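Local coordinates for protein dihydrolipoyl dehydrogenase (Elizabethkingia anophelis NUHP1, PDB 6UZI) that probably oxidises the dihydrolipoyl groups of lipoylated proteins with NAD(+), using one bound FAD per subunit and a redox-active disulfide, at residues V404-L408 / A459-A464. Numbering follows the deposited sequence.
Sequences VIKIL and AIKEAA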
ATOM      1  N   VAL A 404      -5.641 -10.656   8.218  1.00 29.88           N
ATOM      2  CA  VAL A 404      -4.851 -10.660   9.435  1.00 25.00           C
ATOM      3  C   VAL A 404      -3.398 -10.464   9.028  1.00 35.18           C
ATOM      4  O   VAL A 404      -3.002 -10.792   7.903  1.00 29.14           O
ATOM      5  CB  VAL A 404      -5.067 -11.982  10.217  1.00 27.54           C
ATOM      6  CG1 VAL A 404      -4.478 -13.161   9.454  1.00 25.15           C
ATOM      7  CG2 VAL A 404      -4.480 -11.897  11.618  1.00 40.41           C
ATOM      8  N   ILE A 405      -2.608  -9.899   9.941  1.00 38.72           N
ATOM      9  CA  ILE A 405      -1.158  -9.794   9.812  1.00 27.62           C
ATOM     10  C   ILE A 405      -0.528 -10.700  10.859  1.00 34.25           C
ATOM     11  O   ILE A 405      -0.911 -10.664  12.035  1.00 34.80           O
ATOM     12  CB  ILE A 405      -0.673  -8.347   9.984  1.00 28.12           C
ATOM     13  CG1 ILE A 405      -1.391  -7.430   8.996  1.00 30.38           C
ATOM     14  CG2 ILE A 405       0.836  -8.277   9.822  1.00 23.19           C
ATOM     15  CD1 ILE A 405      -0.886  -7.568   7.591  1.00 25.93           C
ATOM     16  N   LYS A 406       0.430 -11.514  10.431  1.00 30.89           N
ATOM     17  CA  LYS A 406       1.039 -12.516  11.291  1.00 28.06           C
ATOM     18  C   LYS A 406       2.551 -12.381  11.234  1.00 32.26           C
ATOM     19  O   LYS A 406       3.139 -12.382  10.148  1.00 38.68           O
ATOM     20  CB  LYS A 406       0.595 -13.921  10.875  1.00 27.85           C
ATOM     21  CG  LYS A 406       1.373 -15.061  11.516  1.00 28.16           C
ATOM     22  CD  LYS A 406       1.015 -16.390  10.848  1.00 34.56           C
ATOM     23  CE  LYS A 406       1.468 -17.579  11.687  1.00 34.61           C
ATOM     24  NZ  LYS A 406       1.087 -18.864  11.055  1.00 30.56           N
ATOM     25  N   ILE A 407       3.178 -12.263  12.399  1.00 32.87           N
ATOM     26  CA  ILE A 407       4.620 -12.099  12.507  1.00 32.02           C
ATOM     27  C   ILE A 407       5.179 -13.249  13.335  1.00 38.44           C
ATOM     28  O   ILE A 407       4.640 -13.575  14.400  1.00 35.71           O
ATOM     29  CB  ILE A 407       4.991 -10.746  13.137  1.00 34.90           C
ATOM     30  CG1 ILE A 407       4.670  -9.604  12.173  1.00 29.32           C
ATOM     31  CG2 ILE A 407       6.471 -10.726  13.524  1.00 26.28           C
ATOM     32  CD1 ILE A 407       4.880  -8.217  12.771  1.00 29.85           C
ATOM     33  N   LEU A 408       6.253 -13.857  12.842  1.00 40.31           N
ATOM     34  CA  LEU A 408       6.986 -14.897  13.548  1.00 38.34           C
ATOM     35  C   LEU A 408       8.332 -14.329  13.983  1.00 42.86           C
ATOM     36  O   LEU A 408       9.044 -13.718  13.176  1.00 37.86           O
ATOM     37  CB  LEU A 408       7.179 -16.121  12.654  1.00 37.36           C
ATOM     38  CG  LEU A 408       5.895 -16.722  12.085  1.00 41.56           C
ATOM     39  CD1 LEU A 408       6.198 -17.725  10.983  1.00 36.02           C
ATOM     40  CD2 LEU A 408       5.104 -17.380  13.192  1.00 50.31           C
ATOM     41  N   ALA A 459      -1.538  -2.375  11.247  1.00 40.87           N
ATOM     42  CA  ALA A 459      -1.712  -3.767  11.636  1.00 39.88           C
ATOM     43  C   ALA A 459      -0.373  -4.467  11.780  1.00 41.04           C
ATOM     44  O   ALA A 459      -0.220  -5.341  12.641  1.00 47.84           O
ATOM     45  CB  ALA A 459      -2.579  -4.497  10.613  1.00 34.05           C
ATOM     46  N   ILE A 460       0.622  -4.068  10.989  1.00 30.79           N
ATOM     47  CA  ILE A 460       1.959  -4.622  11.168  1.00 34.75           C
ATOM     48  C   ILE A 460       2.522  -4.198  12.518  1.00 39.74           C
ATOM     49  O   ILE A 460       3.030  -5.026  13.287  1.00 31.09           O
ATOM     50  CB  ILE A 460       2.879  -4.194  10.016  1.00 32.94           C
ATOM     51  CG1 ILE A 460       2.253  -4.550   8.675  1.00 34.92           C
ATOM     52  CG2 ILE A 460       4.217  -4.879  10.145  1.00 25.99           C
ATOM     53  CD1 ILE A 460       3.002  -3.965   7.508  1.00 33.86           C
ATOM     54  N   LYS A 461       2.423  -2.899  12.827  1.00 36.44           N
ATOM     55  CA  LYS A 461       2.900  -2.397  14.110  1.00 32.88           C
ATOM     56  C   LYS A 461       2.216  -3.108  15.272  1.00 46.51           C
ATOM     57  O   LYS A 461       2.875  -3.495  16.248  1.00 43.13           O
ATOM     58  CB  LYS A 461       2.677  -0.886  14.192  1.00 36.73           C
ATOM     59  CG  LYS A 461       2.992  -0.272  15.547  1.00 41.49           C
ATOM     60  CD  LYS A 461       2.360   1.098  15.679  1.00 43.82           C
ATOM     61  CE  LYS A 461       2.726   1.760  16.997  1.00 40.39           C
ATOM     62  NZ  LYS A 461       4.164   2.105  17.063  1.00 45.46           N
ATOM     63  N   GLU A 462       0.896  -3.314  15.177  1.00 47.22           N
ATOM     64  CA  GLU A 462       0.176  -3.967  16.264  1.00 45.37           C
ATOM     65  C   GLU A 462       0.584  -5.430  16.397  1.00 40.49           C
ATOM     66  O   GLU A 462       0.764  -5.927  17.514  1.00 46.90           O
ATOM     67  CB  GLU A 462      -1.331  -3.847  16.054  1.00 32.04           C
ATOM     68  CG  GLU A 462      -1.911  -2.444  16.215  1.00 33.71           C
ATOM     69  CD  GLU A 462      -1.865  -1.916  17.648  1.00 43.34           C
ATOM     70  OE1 GLU A 462      -2.066  -2.709  18.589  1.00 49.49           O
ATOM     71  OE2 GLU A 462      -1.701  -0.691  17.836  1.00 50.75           O
ATOM     72  N   ALA A 463       0.740  -6.136  15.273  1.00 35.63           N
ATOM     73  CA  ALA A 463       1.191  -7.526  15.338  1.00 40.19           C
ATOM     74  C   ALA A 463       2.582  -7.631  15.953  1.00 44.90           C
ATOM     75  O   ALA A 463       2.854  -8.549  16.738  1.00 45.86           O
ATOM     76  CB  ALA A 463       1.178  -8.158  13.947  1.00 30.20           C
ATOM     77  N   ALA A 464       3.470  -6.687  15.624  1.00 35.71           N
ATOM     78  CA  ALA A 464       4.806  -6.694  16.212  1.00 32.98           C
ATOM     79  C   ALA A 464       4.741  -6.474  17.720  1.00 42.65           C
ATOM     80  O   ALA A 464       5.504  -7.086  18.478  1.00 33.91           O
ATOM     81  CB  ALA A 464       5.680  -5.635  15.539  1.00 38.73           C
TER
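I405 and I407, on one face of strand 404-410, pack against A459, I460, A463 and A464 of helix 458-469. I405 packs against the first three. Its CB is 4.0 Å from A459 O. A chi1 of -55° puts CG1 beside the backbone N and leaves CG2 anti to it. CG1 meets the methyl of A459, with 3.6 Å from I405 CG1 to A459 CB. CG2 touches CA and CG1 of I460 and CB of A463. A chi2 of -75° turns the tip, CD1, alongside the helix. There I405 CD1 makes only a loose approach, about 4.5 Å from I460 CG1. The side chain also touches M421 and M429.

I407 shares I460 and A463 with I405 and adds A464. An extended chain carries its CD1 onto the helix backbone, 3.5 Å from A464 N and 3.7 Å from I460 O. That N and O are already hydrogen-bonded to each other, so the methyl packs over a satisfied pair. I407 CD1 also lies 3.9 Å from the CB atoms of A463 and A464. The small alanines let the helix axis come within 7.8 Å of the strand axis, at 43° to it.

K406, between the two isoleucines, points from the opposite strand face and forms salt bridges with D222 and E372. The buried, apolar contact lays helix 458-469 across the antiparallel sheet of the alpha+beta dimerisation domain found in pyridine nucleotide-disulfide oxidoreductases.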